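PDB 2CUL: glucose-inhibited division protein A-related protein, probable oxidoreductase from Thermus thermophilus, which binds flavin-adenine dinucleotide on a Rossmann-type fold and probably works as an oxidoreductase, being a small relative of glucose-inhibited division protein A. Local coordinates for residues K191-K196 / K221-H226; V117-G122 / E199-V204; A59-D64 / H71-Y76; M40-P45 / E65-F70. One frame throughout, in Å; residues are numbered along the deposited sequence.

Contact 1: residues K191-K196 / K221-H226; sequences KTFRLK and KRLAEH
F193 reaches from the turn of the 188-195 hairpin onto L223 and R222 of helix 213-230, the last helix of the chain. CB already meets L223 CD1 at 3.7 Å. With CG anti to its own carbonyl carbon (chi1 -68°), the ring starts out toward the helix, and F193 CG lies 3.6 Å from the same methyl. Farther out the ring lays one face on the helix: L223 CB sits 3.6 Å above the plane, over the ring centre, as a CH-pi contact, and F193 CE2 comes to 3.3 Å from L223 CA. At the tip, CZ comes close to the R222 guanidinium, where the model is doubtful. The guanidinium is held by others: its NE pairs with E219, and NH1 bonds E190 O and, at 2.8 Å, water 1, which donates to K191 O. Beside this, T192 CA packs over the H226 imidazole, 3.9 Å from its centroid, and the T192 hydroxyl turns back to E189. An alanine at F193 would probably leave L223 CB and CD1 without their aromatic cover, opening a gap between hairpin and helix. The hairpin thus meets the helix through ring and aliphatic surfaces, with R222 NH1 as the polar link, direct to E190 O and through water 1 to K191 O, and the arginine's charge is probably balanced in part by E219 on its own helix.

Contact 2: residues V117-G122 / E199-V204; sequences VVLAVG and EGLYAV. With FAD (flavin-adenine dinucleotide), chain B.
V117 and L119 bond by backbone to G200, Y202 and V204, in the alternating pattern of parallel strands. V117 N donates to G200 O at 3.0 Å and V117 O accepts from Y202 N at 2.8 Å; one step on, L119 N reaches Y202 O and L119 O takes V204 N. Three of the four run nearly straight out from the carbonyl, whereas L119 N stands tilted 35° from the carbonyl plane of Y202. CA-H...O contacts fill in between, the shortest from A203 CA to L119 O at 3.2 Å. The pairing makes 201-203 the last strand of the Rossmann-type sheet, its other side taken by F193 and L195 of the 188-195 hairpin, with strand 6-9 flanking 116-119 on its far side. Apolar contacts divide between the two faces. V118 CG2 meets Y202 CB, and V118 CG1 meets V204 CG1 at 3.9 Å, on the face where L223 and L227 of helix 213-230 pack. L119 CG touches L201 CD1 on the other face. Beyond the strand the chain turns to the cofactor. V121 puts CG1 anti to its carbonyl carbon (chi1 -61°), with CG1 3.5 Å from adenine N7A of FAD. G122 CA comes to 3.2 Å from FAD O3P, where a CB would clash, and its positive phi also suits glycine. Water 2 accepts from G122 N and donates to V204 O and, at 2.6 Å, to FAD O2P.

Contact 3: residues A59-D64 / H71-Y76; sequences AYDPKD and HARAKY
A59 O is gripped by two nitrogens of R73, NE at 2.8 Å and NH2 at 2.9 Å, in a side-on fork closing on one atom. The oxygen lies close to the guanidinium plane, 9° out of it. A bend at chi3 (-55°) sets NE in place for this grip. D61 CB rests over the centre of one guanidinium face, 3.5 Å above the plane. D64 approaches from another direction: its OD2 forms a salt bridge with R73 NH1 at 3.5 Å, the carboxylate and guanidinium planes 48° apart, and the same oxygen pairs with R66. Water 3 accepts from R73 NH2 at 2.9 Å. The loop between helices 55-59 and 67-79 is shaped here by a type I turn from D61 to D64, overlaid by an Asx turn in which D61 OD1 takes K63 N at 2.8 Å. A59 CB also packs on A74 CB at 3.9 Å, joining the start of the loop to helix 67-79. With D61 and D64 both near it, the guanidinium is likely to stay charged, and one arginine reaches both the carbonyl at the start of the loop and an acid at its far end, tying A59 and, more loosely, D64 to the helix that follows.

Contact 4: residues M40-P45 / E65-F70; sequences MMPFLP and ERVWAF. With FAD (flavin-adenine dinucleotide), chain B.
The flavin-binding loop 40-45 is backed by the first turn of helix 67-79, P42 and V67 being central to the join. P42 CD meets V67 O at 3.3 Å, and P42 CG touches F70 CD2 at 3.4 Å. M40 O lies in plane at the edge of the F70 ring, 3.4 Å from CD2. V67 CG1 touches both F43 O and P45 CG, 3.7 Å from the latter. M41 folds back at chi2 and chi3 (75°), the second bend bringing CE to 3.5 Å from W68 CE3. On the side turned to the cofactor, F43 lays a ring face on the flavin, FAD C6 standing 3.3 Å above the phenyl plane over its centre, and R140 makes a cation-pi contact with the same ring. L44 N gives FAD O4 a weak bond at 3.4 Å. An alanine at F43 would probably leave the flavin carbons around C6 and C7 without their aromatic cover and R140 without its ring partner. Behind the loop, carbon and sulphur meet apolar side chains and backbone carbonyl oxygens, without a direct hydrogen bond between the two segments, while Y213 OH bonds to F43 N and L44 O, giving the loop backbone next to the flavin a polar anchor.

Contact 2 is the buried one, strand against strand in the central sheet, and its order comes from regular backbone bonds. Contact 1 adjoins it and is only partly buried: F193 O and A203 N are probably bonded, and R194 NH2 reaches L201 O, so the hairpin runs on alongside strand 201-203, and helix 213-230 packs against both. Contacts 3 and 4 lie farther out and share helix 67-79, with A59 CB against F70 and A74 CB against M40. There contact 3 relies on one charged side chain, contact 4 on apolar fit. Contacts 2 and 4 both touch FAD, from opposite sides of the chain's centre: one at the adenine and phosphates, the other at the flavin.

Contact 1: residues K191-K196 / K221-H226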
# COMPACT_ATOMS: atom_id res chain seq x y z
N LYS A 191 -4.77 -6.89 -15.43
CA LYS A 191 -3.55 -6.93 -16.24
C LYS A 191 -2.68 -5.68 -16.15
O LYS A 191 -1.45 -5.77 -16.28
CB LYS A 191 -3.92 -7.16 -17.71
CG LYS A 191 -4.68 -8.44 -17.99
CD LYS A 191 -5.06 -8.55 -19.46
CE LYS A 191 -5.96 -7.39 -19.88
NZ LYS A 191 -6.31 -7.44 -21.33
N THR A 192 -3.30 -4.53 -15.92
CA THR A 192 -2.58 -3.26 -15.86
C THR A 192 -2.59 -2.58 -14.50
O THR A 192 -1.89 -1.59 -14.30
CB THR A 192 -3.19 -2.26 -16.86
OG1 THR A 192 -4.55 -2.02 -16.50
CG2 THR A 192 -3.13 -2.82 -18.27
N PHE A 193 -3.40 -3.09 -13.58
CA PHE A 193 -3.53 -2.53 -12.24
C PHE A 193 -4.27 -1.20 -12.25
O PHE A 193 -4.36 -0.52 -11.24
CB PHE A 193 -2.15 -2.33 -11.61
CG PHE A 193 -1.43 -3.62 -11.30
CD1 PHE A 193 -1.61 -4.26 -10.08
CD2 PHE A 193 -0.59 -4.20 -12.24
CE1 PHE A 193 -0.97 -5.46 -9.80
CE2 PHE A 193 0.06 -5.40 -11.97
CZ PHE A 193 -0.13 -6.03 -10.75
N ARG A 194 -4.82 -0.84 -13.41
CA ARG A 194 -5.53 0.42 -13.54
C ARG A 194 -6.90 0.48 -12.87
O ARG A 194 -7.67 -0.48 -12.92
CB ARG A 194 -5.72 0.76 -15.03
CG ARG A 194 -4.45 1.18 -15.75
CD ARG A 194 -4.23 2.68 -15.65
NE ARG A 194 -5.24 3.42 -16.40
CZ ARG A 194 -6.18 4.19 -15.85
NH1 ARG A 194 -7.05 4.81 -16.63
NH2 ARG A 194 -6.25 4.34 -14.54
N LEU A 195 -7.17 1.61 -12.23
CA LEU A 195 -8.48 1.87 -11.64
C LEU A 195 -9.02 2.75 -12.77
O LEU A 195 -8.85 3.98 -12.77
CB LEU A 195 -8.36 2.64 -10.32
CG LEU A 195 -7.95 1.79 -9.11
CD1 LEU A 195 -7.87 2.68 -7.88
CD2 LEU A 195 -8.98 0.68 -8.88
N LYS A 196 -9.62 2.09 -13.75
CA LYS A 196 -10.14 2.73 -14.96
C LYS A 196 -11.10 3.90 -14.86
O LYS A 196 -11.32 4.60 -15.86
CB LYS A 196 -10.76 1.66 -15.87
CG LYS A 196 -11.97 0.97 -15.26
CD LYS A 196 -12.60 -0.00 -16.25
CE LYS A 196 -13.75 -0.76 -15.62
NZ LYS A 196 -14.82 0.15 -15.12
N LYS A 221 5.47 -6.72 -7.36
CA LYS A 221 6.50 -6.92 -8.38
C LYS A 221 5.87 -6.91 -9.77
O LYS A 221 6.44 -6.35 -10.71
CB LYS A 221 7.22 -8.25 -8.15
CG LYS A 221 8.33 -8.51 -9.16
CD LYS A 221 9.14 -9.75 -8.81
CE LYS A 221 10.32 -9.91 -9.75
NZ LYS A 221 11.11 -11.13 -9.44
N ARG A 222 4.70 -7.52 -9.90
CA ARG A 222 3.99 -7.57 -11.18
C ARG A 222 3.63 -6.16 -11.63
O ARG A 222 3.72 -5.84 -12.82
CB ARG A 222 2.73 -8.43 -11.05
CG ARG A 222 2.04 -8.74 -12.38
CD ARG A 222 0.99 -9.84 -12.22
NE ARG A 222 -0.22 -9.40 -11.52
CZ ARG A 222 -1.20 -8.69 -12.07
NH1 ARG A 222 -1.12 -8.32 -13.35
NH2 ARG A 222 -2.26 -8.36 -11.36
N LEU A 223 3.21 -5.33 -10.69
CA LEU A 223 2.87 -3.95 -11.02
C LEU A 223 4.13 -3.22 -11.46
O LEU A 223 4.12 -2.47 -12.44
CB LEU A 223 2.25 -3.24 -9.81
CG LEU A 223 2.16 -1.71 -9.91
CD1 LEU A 223 1.33 -1.31 -11.12
CD2 LEU A 223 1.54 -1.16 -8.62
N ALA A 224 5.22 -3.42 -10.72
CA ALA A 224 6.48 -2.77 -11.06
C ALA A 224 6.90 -3.13 -12.48
O ALA A 224 7.31 -2.27 -13.26
CB ALA A 224 7.57 -3.17 -10.07
N GLU A 225 6.79 -4.41 -12.82
CA GLU A 225 7.16 -4.86 -14.15
C GLU A 225 6.27 -4.23 -15.22
O GLU A 225 6.75 -3.89 -16.30
CB GLU A 225 7.09 -6.39 -14.24
CG GLU A 225 8.02 -7.09 -13.26
CD GLU A 225 7.92 -8.60 -13.32
OE1 GLU A 225 6.78 -9.12 -13.31
OE2 GLU A 225 8.97 -9.27 -13.36
N HIS A 226 4.99 -4.07 -14.91
CA HIS A 226 4.08 -3.45 -15.87
C HIS A 226 4.43 -1.98 -16.09
O HIS A 226 4.51 -1.51 -17.22
CB HIS A 226 2.63 -3.55 -15.38
CG HIS A 226 1.67 -2.73 -16.19
ND1 HIS A 226 1.38 -3.02 -17.51
CD2 HIS A 226 0.99 -1.60 -15.89
CE1 HIS A 226 0.56 -2.10 -17.98
NE2 HIS A 226 0.31 -1.23 -17.03
O HOH W 1 0.72 -7.99 -15.44

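Contact 2: residues V117-G122 / E199-V204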
# COMPACT_ATOMS: atom_id res chain seq x y z
N VAL A 117 0.03 7.38 -10.18
CA VAL A 117 -0.28 7.28 -8.76
C VAL A 117 -0.82 5.89 -8.44
O VAL A 117 -1.77 5.42 -9.06
CB VAL A 117 -1.31 8.36 -8.34
CG1 VAL A 117 -1.64 8.22 -6.87
CG2 VAL A 117 -0.74 9.75 -8.63
N VAL A 118 -0.20 5.25 -7.46
CA VAL A 118 -0.57 3.90 -7.04
C VAL A 118 -1.13 3.88 -5.63
O VAL A 118 -0.51 4.39 -4.70
CB VAL A 118 0.67 2.96 -7.06
CG1 VAL A 118 0.27 1.56 -6.60
CG2 VAL A 118 1.28 2.92 -8.45
N LEU A 119 -2.30 3.28 -5.47
CA LEU A 119 -2.92 3.15 -4.16
C LEU A 119 -2.63 1.73 -3.67
O LEU A 119 -3.02 0.75 -4.32
CB LEU A 119 -4.43 3.38 -4.23
CG LEU A 119 -4.88 4.77 -4.70
CD1 LEU A 119 -6.40 4.87 -4.65
CD2 LEU A 119 -4.25 5.83 -3.81
N ALA A 120 -1.92 1.62 -2.55
CA ALA A 120 -1.57 0.33 -1.96
C ALA A 120 -1.86 0.47 -0.47
O ALA A 120 -1.00 0.20 0.37
CB ALA A 120 -0.09 0.03 -2.18
N VAL A 121 -3.09 0.87 -0.16
CA VAL A 121 -3.52 1.15 1.20
C VAL A 121 -4.02 -0.00 2.07
O VAL A 121 -4.54 0.23 3.16
CB VAL A 121 -4.57 2.29 1.20
CG1 VAL A 121 -3.95 3.56 0.62
CG2 VAL A 121 -5.79 1.88 0.38
N GLY A 122 -3.84 -1.23 1.60
CA GLY A 122 -4.24 -2.40 2.38
C GLY A 122 -5.65 -2.42 2.95
O GLY A 122 -6.62 -2.17 2.24
N GLU A 199 -7.90 8.56 -14.99
CA GLU A 199 -6.64 8.33 -15.70
C GLU A 199 -5.44 8.43 -14.77
O GLU A 199 -5.48 9.13 -13.76
CB GLU A 199 -6.49 9.35 -16.83
CG GLU A 199 -7.55 9.24 -17.91
CD GLU A 199 -7.50 7.91 -18.65
OE1 GLU A 199 -6.42 7.55 -19.16
OE2 GLU A 199 -8.54 7.23 -18.72
N GLY A 200 -4.37 7.71 -15.12
CA GLY A 200 -3.14 7.71 -14.35
C GLY A 200 -3.19 7.11 -12.96
O GLY A 200 -2.27 7.29 -12.16
N LEU A 201 -4.26 6.37 -12.67
CA LEU A 201 -4.47 5.76 -11.36
C LEU A 201 -4.34 4.25 -11.36
O LEU A 201 -4.93 3.57 -12.19
CB LEU A 201 -5.85 6.15 -10.84
CG LEU A 201 -6.22 5.75 -9.41
CD1 LEU A 201 -5.31 6.47 -8.43
CD2 LEU A 201 -7.67 6.11 -9.14
N TYR A 202 -3.58 3.73 -10.40
CA TYR A 202 -3.36 2.29 -10.25
C TYR A 202 -3.64 1.87 -8.81
O TYR A 202 -3.66 2.70 -7.91
CB TYR A 202 -1.91 1.95 -10.59
CG TYR A 202 -1.51 2.31 -12.00
CD1 TYR A 202 -1.54 1.35 -13.01
CD2 TYR A 202 -1.14 3.61 -12.33
CE1 TYR A 202 -1.21 1.68 -14.32
CE2 TYR A 202 -0.81 3.95 -13.63
CZ TYR A 202 -0.85 2.98 -14.62
OH TYR A 202 -0.52 3.31 -15.92
N ALA A 203 -3.86 0.58 -8.60
CA ALA A 203 -4.09 0.05 -7.26
C ALA A 203 -3.48 -1.35 -7.19
O ALA A 203 -3.46 -2.08 -8.18
CB ALA A 203 -5.58 -0.00 -6.97
N VAL A 204 -2.98 -1.71 -6.02
CA VAL A 204 -2.35 -3.01 -5.84
C VAL A 204 -2.49 -3.50 -4.40
O VAL A 204 -2.67 -2.69 -3.48
CB VAL A 204 -0.85 -2.93 -6.22
CG1 VAL A 204 -0.10 -2.04 -5.23
CG2 VAL A 204 -0.23 -4.31 -6.26
PA FAD B . -0.44 -3.14 4.24
O1A FAD B . -1.42 -3.08 5.33
O2A FAD B . 0.76 -4.01 4.36
O5B FAD B . 0.10 -1.67 3.93
C5B FAD B . -0.83 -0.59 3.76
C4B FAD B . -0.05 0.68 4.06
O4B FAD B . -0.83 1.78 3.57
C3B FAD B . 0.19 0.95 5.56
O3B FAD B . 1.54 1.25 5.84
C2B FAD B . -0.75 2.09 5.85
O2B FAD B . -0.44 2.88 6.97
C1B FAD B . -0.75 2.83 4.52
N9A FAD B . -1.89 3.71 4.29
C8A FAD B . -3.22 3.36 4.28
N7A FAD B . -4.02 4.40 4.04
C5A FAD B . -3.15 5.47 3.91
C6A FAD B . -3.38 6.84 3.65
N6A FAD B . -4.58 7.37 3.48
N1A FAD B . -2.27 7.67 3.57
C2A FAD B . -1.01 7.15 3.74
N3A FAD B . -0.73 5.84 3.99
C4A FAD B . -1.83 5.05 4.06
N1 FAD B . -1.40 -12.24 5.47
C2 FAD B . -0.43 -13.13 5.88
O2 FAD B . 0.33 -13.63 5.09
N3 FAD B . -0.35 -13.44 7.24
C4 FAD B . -1.17 -12.92 8.21
O4 FAD B . -1.04 -13.25 9.41
C4X FAD B . -2.17 -12.01 7.79
N5 FAD B . -3.04 -11.45 8.71
C5X FAD B . -4.01 -10.56 8.31
C6 FAD B . -4.88 -10.01 9.25
C7 FAD B . -5.89 -9.09 8.90
C7M FAD B . -6.79 -8.53 9.98
C8 FAD B . -6.01 -8.71 7.52
C8M FAD B . -7.06 -7.73 7.06
C9 FAD B . -5.15 -9.27 6.54
C9A FAD B . -4.13 -10.19 6.91
N10 FAD B . -3.23 -10.78 5.96
C10 FAD B . -2.25 -11.69 6.40
C1' FAD B . -3.31 -10.46 4.47
C2' FAD B . -2.23 -9.55 3.85
O2' FAD B . -1.04 -10.27 3.68
C3' FAD B . -1.95 -8.29 4.69
O3' FAD B . -3.14 -7.51 4.88
C4' FAD B . -0.91 -7.35 4.05
O4' FAD B . -0.46 -6.37 4.98
C5' FAD B . -1.55 -6.67 2.81
O5' FAD B . -0.58 -5.83 2.17
P FAD B . -0.92 -4.38 1.65
O1P FAD B . 0.33 -3.91 1.03
O2P FAD B . -2.14 -4.40 0.76
O3P FAD B . -1.28 -3.53 2.93
O HOH W 2 -3.22 -2.63 -0.86

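Contact 3: residues A59-D64 / H71-Y76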
# COMPACT_ATOMS: atom_id res chain seq x y z
N ALA A 59 13.95 -9.13 3.79
CA ALA A 59 13.64 -8.64 5.14
C ALA A 59 13.50 -9.75 6.18
O ALA A 59 13.61 -9.49 7.38
CB ALA A 59 12.36 -7.81 5.10
N TYR A 60 13.27 -10.97 5.73
CA TYR A 60 13.10 -12.11 6.62
C TYR A 60 14.38 -12.51 7.35
O TYR A 60 15.47 -12.45 6.79
CB TYR A 60 12.59 -13.31 5.82
CG TYR A 60 12.46 -14.59 6.60
CD1 TYR A 60 11.45 -14.76 7.55
CD2 TYR A 60 13.33 -15.66 6.37
CE1 TYR A 60 11.31 -15.96 8.24
CE2 TYR A 60 13.20 -16.86 7.05
CZ TYR A 60 12.18 -17.01 7.98
OH TYR A 60 12.04 -18.20 8.65
N ASP A 61 14.23 -12.93 8.61
CA ASP A 61 15.34 -13.40 9.43
C ASP A 61 14.84 -14.67 10.10
O ASP A 61 13.98 -14.62 10.97
CB ASP A 61 15.72 -12.36 10.50
CG ASP A 61 16.93 -12.79 11.32
OD1 ASP A 61 17.25 -13.99 11.34
OD2 ASP A 61 17.56 -11.91 11.95
N PRO A 62 15.37 -15.83 9.70
CA PRO A 62 14.94 -17.10 10.30
C PRO A 62 15.21 -17.23 11.79
O PRO A 62 14.68 -18.12 12.45
CB PRO A 62 15.69 -18.14 9.47
CG PRO A 62 16.95 -17.44 9.14
CD PRO A 62 16.49 -16.05 8.76
N LYS A 63 16.03 -16.34 12.34
CA LYS A 63 16.35 -16.39 13.76
C LYS A 63 15.70 -15.28 14.57
O LYS A 63 15.96 -15.15 15.77
CB LYS A 63 17.87 -16.35 13.96
CG LYS A 63 18.58 -17.61 13.48
CD LYS A 63 20.07 -17.56 13.79
CE LYS A 63 20.77 -18.86 13.41
NZ LYS A 63 20.22 -20.02 14.16
N ASP A 64 14.83 -14.50 13.94
CA ASP A 64 14.14 -13.42 14.62
C ASP A 64 12.70 -13.33 14.14
O ASP A 64 12.45 -12.85 13.03
CB ASP A 64 14.86 -12.10 14.35
CG ASP A 64 14.35 -10.96 15.22
OD1 ASP A 64 13.37 -11.17 15.97
OD2 ASP A 64 14.92 -9.86 15.14
N HIS A 71 9.58 -5.24 10.55
CA HIS A 71 9.25 -3.91 10.07
C HIS A 71 10.50 -3.04 9.97
O HIS A 71 10.73 -2.37 8.96
CB HIS A 71 8.23 -3.24 11.01
CG HIS A 71 8.48 -1.77 11.22
ND1 HIS A 71 9.06 -1.26 12.36
CD2 HIS A 71 8.26 -0.71 10.40
CE1 HIS A 71 9.19 0.05 12.24
NE2 HIS A 71 8.72 0.41 11.06
N ALA A 72 11.32 -3.05 11.02
CA ALA A 72 12.53 -2.23 11.03
C ALA A 72 13.53 -2.63 9.96
O ALA A 72 14.14 -1.77 9.33
CB ALA A 72 13.18 -2.27 12.42
N ARG A 73 13.73 -3.93 9.77
CA ARG A 73 14.68 -4.40 8.76
C ARG A 73 14.20 -4.04 7.36
O ARG A 73 14.99 -3.62 6.51
CB ARG A 73 14.89 -5.91 8.87
CG ARG A 73 15.68 -6.35 10.10
CD ARG A 73 16.16 -7.79 9.95
NE ARG A 73 15.04 -8.68 9.66
CZ ARG A 73 14.19 -9.15 10.57
NH1 ARG A 73 14.34 -8.84 11.85
NH2 ARG A 73 13.18 -9.91 10.19
N ALA A 74 12.90 -4.19 7.12
CA ALA A 74 12.33 -3.87 5.81
C ALA A 74 12.46 -2.38 5.54
O ALA A 74 12.84 -1.96 4.44
CB ALA A 74 10.86 -4.29 5.77
N LYS A 75 12.14 -1.57 6.55
CA LYS A 75 12.23 -0.12 6.42
C LYS A 75 13.65 0.29 6.05
O LYS A 75 13.86 1.10 5.14
CB LYS A 75 11.81 0.54 7.73
CG LYS A 75 11.88 2.07 7.74
CD LYS A 75 11.22 2.60 9.01
CE LYS A 75 11.40 4.10 9.17
NZ LYS A 75 12.80 4.46 9.52
N TYR A 76 14.64 -0.28 6.74
CA TYR A 76 16.03 0.04 6.49
C TYR A 76 16.46 -0.33 5.07
O TYR A 76 17.22 0.40 4.43
CB TYR A 76 16.93 -0.66 7.51
CG TYR A 76 18.36 -0.18 7.48
CD1 TYR A 76 18.68 1.12 7.87
CD2 TYR A 76 19.39 -1.01 7.05
CE1 TYR A 76 19.99 1.58 7.83
CE2 TYR A 76 20.71 -0.56 7.00
CZ TYR A 76 21.00 0.74 7.40
OH TYR A 76 22.30 1.19 7.36
O HOH W 3 11.81 -10.23 12.70

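Contact 4: residues M40-P45 / E65-F70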
# COMPACT_ATOMS: atom_id res chain seq x y z
N MET A 40 5.92 -1.81 6.31
CA MET A 40 6.06 -3.26 6.21
C MET A 40 5.80 -4.01 7.52
O MET A 40 6.43 -5.04 7.78
CB MET A 40 7.46 -3.61 5.70
CG MET A 40 7.70 -3.27 4.25
SD MET A 40 6.89 -4.46 3.17
CE MET A 40 8.05 -5.85 3.27
N MET A 41 4.88 -3.51 8.33
CA MET A 41 4.55 -4.16 9.59
C MET A 41 3.67 -5.39 9.33
O MET A 41 2.65 -5.30 8.67
CB MET A 41 3.78 -3.19 10.50
CG MET A 41 3.49 -3.75 11.90
SD MET A 41 5.00 -4.03 12.85
CE MET A 41 5.42 -2.31 13.27
N PRO A 42 4.08 -6.56 9.86
CA PRO A 42 3.27 -7.76 9.64
C PRO A 42 2.17 -7.88 10.69
O PRO A 42 2.10 -7.10 11.64
CB PRO A 42 4.28 -8.91 9.83
CG PRO A 42 5.64 -8.24 9.82
CD PRO A 42 5.39 -6.90 10.44
N PHE A 43 1.29 -8.86 10.48
CA PHE A 43 0.26 -9.19 11.44
C PHE A 43 0.99 -10.34 12.12
O PHE A 43 1.67 -10.12 13.13
CB PHE A 43 -1.01 -9.66 10.72
CG PHE A 43 -1.87 -8.54 10.20
CD1 PHE A 43 -2.78 -7.90 11.03
CD2 PHE A 43 -1.78 -8.15 8.87
CE1 PHE A 43 -3.60 -6.88 10.54
CE2 PHE A 43 -2.60 -7.13 8.37
CZ PHE A 43 -3.51 -6.50 9.21
N LEU A 44 0.91 -11.54 11.57
CA LEU A 44 1.65 -12.67 12.12
C LEU A 44 3.02 -12.68 11.46
O LEU A 44 3.20 -12.16 10.35
CB LEU A 44 0.95 -13.99 11.83
CG LEU A 44 -0.34 -14.31 12.59
CD1 LEU A 44 -0.85 -15.67 12.14
CD2 LEU A 44 -0.08 -14.30 14.09
N PRO A 45 4.03 -13.25 12.13
CA PRO A 45 5.37 -13.30 11.55
C PRO A 45 5.40 -13.93 10.16
O PRO A 45 4.86 -15.02 9.95
CB PRO A 45 6.16 -14.12 12.56
CG PRO A 45 5.53 -13.74 13.85
CD PRO A 45 4.04 -13.76 13.52
N GLU A 65 11.76 -13.78 14.96
CA GLU A 65 10.35 -13.75 14.59
C GLU A 65 9.60 -12.50 15.03
O GLU A 65 8.42 -12.36 14.73
CB GLU A 65 9.63 -14.98 15.15
CG GLU A 65 10.14 -16.30 14.62
CD GLU A 65 9.21 -17.46 14.95
OE1 GLU A 65 8.90 -17.65 16.14
OE2 GLU A 65 8.80 -18.18 14.01
N ARG A 66 10.27 -11.59 15.73
CA ARG A 66 9.61 -10.36 16.19
C ARG A 66 9.09 -9.55 15.02
O ARG A 66 9.86 -9.09 14.18
CB ARG A 66 10.59 -9.51 17.00
CG ARG A 66 11.06 -10.17 18.29
CD ARG A 66 12.13 -9.32 18.95
NE ARG A 66 13.25 -9.11 18.05
CZ ARG A 66 14.28 -8.30 18.29
NH1 ARG A 66 14.34 -7.61 19.43
NH2 ARG A 66 15.25 -8.18 17.40
N VAL A 67 7.78 -9.36 14.95
CA VAL A 67 7.21 -8.61 13.84
C VAL A 67 7.69 -7.16 13.76
O VAL A 67 7.86 -6.63 12.66
CB VAL A 67 5.66 -8.65 13.87
CG1 VAL A 67 5.19 -10.08 13.70
CG2 VAL A 67 5.14 -8.06 15.17
N TRP A 68 7.94 -6.52 14.90
CA TRP A 68 8.42 -5.14 14.84
C TRP A 68 9.81 -5.10 14.22
O TRP A 68 10.13 -4.18 13.47
CB TRP A 68 8.48 -4.49 16.24
CG TRP A 68 8.97 -3.05 16.20
CD1 TRP A 68 10.27 -2.63 16.06
CD2 TRP A 68 8.18 -1.87 16.25
NE1 TRP A 68 10.32 -1.26 16.02
CE2 TRP A 68 9.05 -0.76 16.14
CE3 TRP A 68 6.80 -1.63 16.39
CZ2 TRP A 68 8.60 0.56 16.16
CZ3 TRP A 68 6.35 -0.32 16.40
CH2 TRP A 68 7.25 0.76 16.29
N ALA A 69 10.63 -6.09 14.52
CA ALA A 69 11.98 -6.16 13.97
C ALA A 69 11.92 -6.36 12.46
O ALA A 69 12.74 -5.82 11.72
CB ALA A 69 12.76 -7.30 14.62
N PHE A 70 10.93 -7.13 11.99
CA PHE A 70 10.77 -7.35 10.56
C PHE A 70 10.48 -5.99 9.93
O PHE A 70 11.06 -5.63 8.91
CB PHE A 70 9.60 -8.31 10.29
CG PHE A 70 9.37 -8.57 8.82
CD1 PHE A 70 9.99 -9.64 8.18
CD2 PHE A 70 8.53 -7.74 8.08
CE1 PHE A 70 9.80 -9.87 6.82
CE2 PHE A 70 8.33 -7.97 6.72
CZ PHE A 70 8.96 -9.03 6.09
PA FAD B . -0.44 -3.14 4.24
O1A FAD B . -1.42 -3.08 5.33
O2A FAD B . 0.76 -4.01 4.36
O5B FAD B . 0.10 -1.67 3.93
C5B FAD B . -0.83 -0.59 3.76
C4B FAD B . -0.05 0.68 4.06
O4B FAD B . -0.83 1.78 3.57
C3B FAD B . 0.19 0.95 5.56
O3B FAD B . 1.54 1.25 5.84
C2B FAD B . -0.75 2.09 5.85
O2B FAD B . -0.44 2.88 6.97
C1B FAD B . -0.75 2.83 4.52
N9A FAD B . -1.89 3.71 4.29
C8A FAD B . -3.22 3.36 4.28
N7A FAD B . -4.02 4.40 4.04
C5A FAD B . -3.15 5.47 3.91
C6A FAD B . -3.38 6.84 3.65
N6A FAD B . -4.58 7.37 3.48
N1A FAD B . -2.27 7.67 3.57
C2A FAD B . -1.01 7.15 3.74
N3A FAD B . -0.73 5.84 3.99
C4A FAD B . -1.83 5.05 4.06
N1 FAD B . -1.40 -12.24 5.47
C2 FAD B . -0.43 -13.13 5.88
O2 FAD B . 0.33 -13.63 5.09
N3 FAD B . -0.35 -13.44 7.24
C4 FAD B . -1.17 -12.92 8.21
O4 FAD B . -1.04 -13.25 9.41
C4X FAD B . -2.17 -12.01 7.79
N5 FAD B . -3.04 -11.45 8.71
C5X FAD B . -4.01 -10.56 8.31
C6 FAD B . -4.88 -10.01 9.25
C7 FAD B . -5.89 -9.09 8.90
C7M FAD B . -6.79 -8.53 9.98
C8 FAD B . -6.01 -8.71 7.52
C8M FAD B . -7.06 -7.73 7.06
C9 FAD B . -5.15 -9.27 6.54
C9A FAD B . -4.13 -10.19 6.91
N10 FAD B . -3.23 -10.78 5.96
C10 FAD B . -2.25 -11.69 6.40
C1' FAD B . -3.31 -10.46 4.47
C2' FAD B . -2.23 -9.55 3.85
O2' FAD B . -1.04 -10.27 3.68
C3' FAD B . -1.95 -8.29 4.69
O3' FAD B . -3.14 -7.51 4.88
C4' FAD B . -0.91 -7.35 4.05
O4' FAD B . -0.46 -6.37 4.98
C5' FAD B . -1.55 -6.67 2.81
O5' FAD B . -0.58 -5.83 2.17
P FAD B . -0.92 -4.38 1.65
O1P FAD B . 0.33 -3.91 1.03
O2P FAD B . -2.14 -4.40 0.76
O3P FAD B . -1.28 -3.53 2.93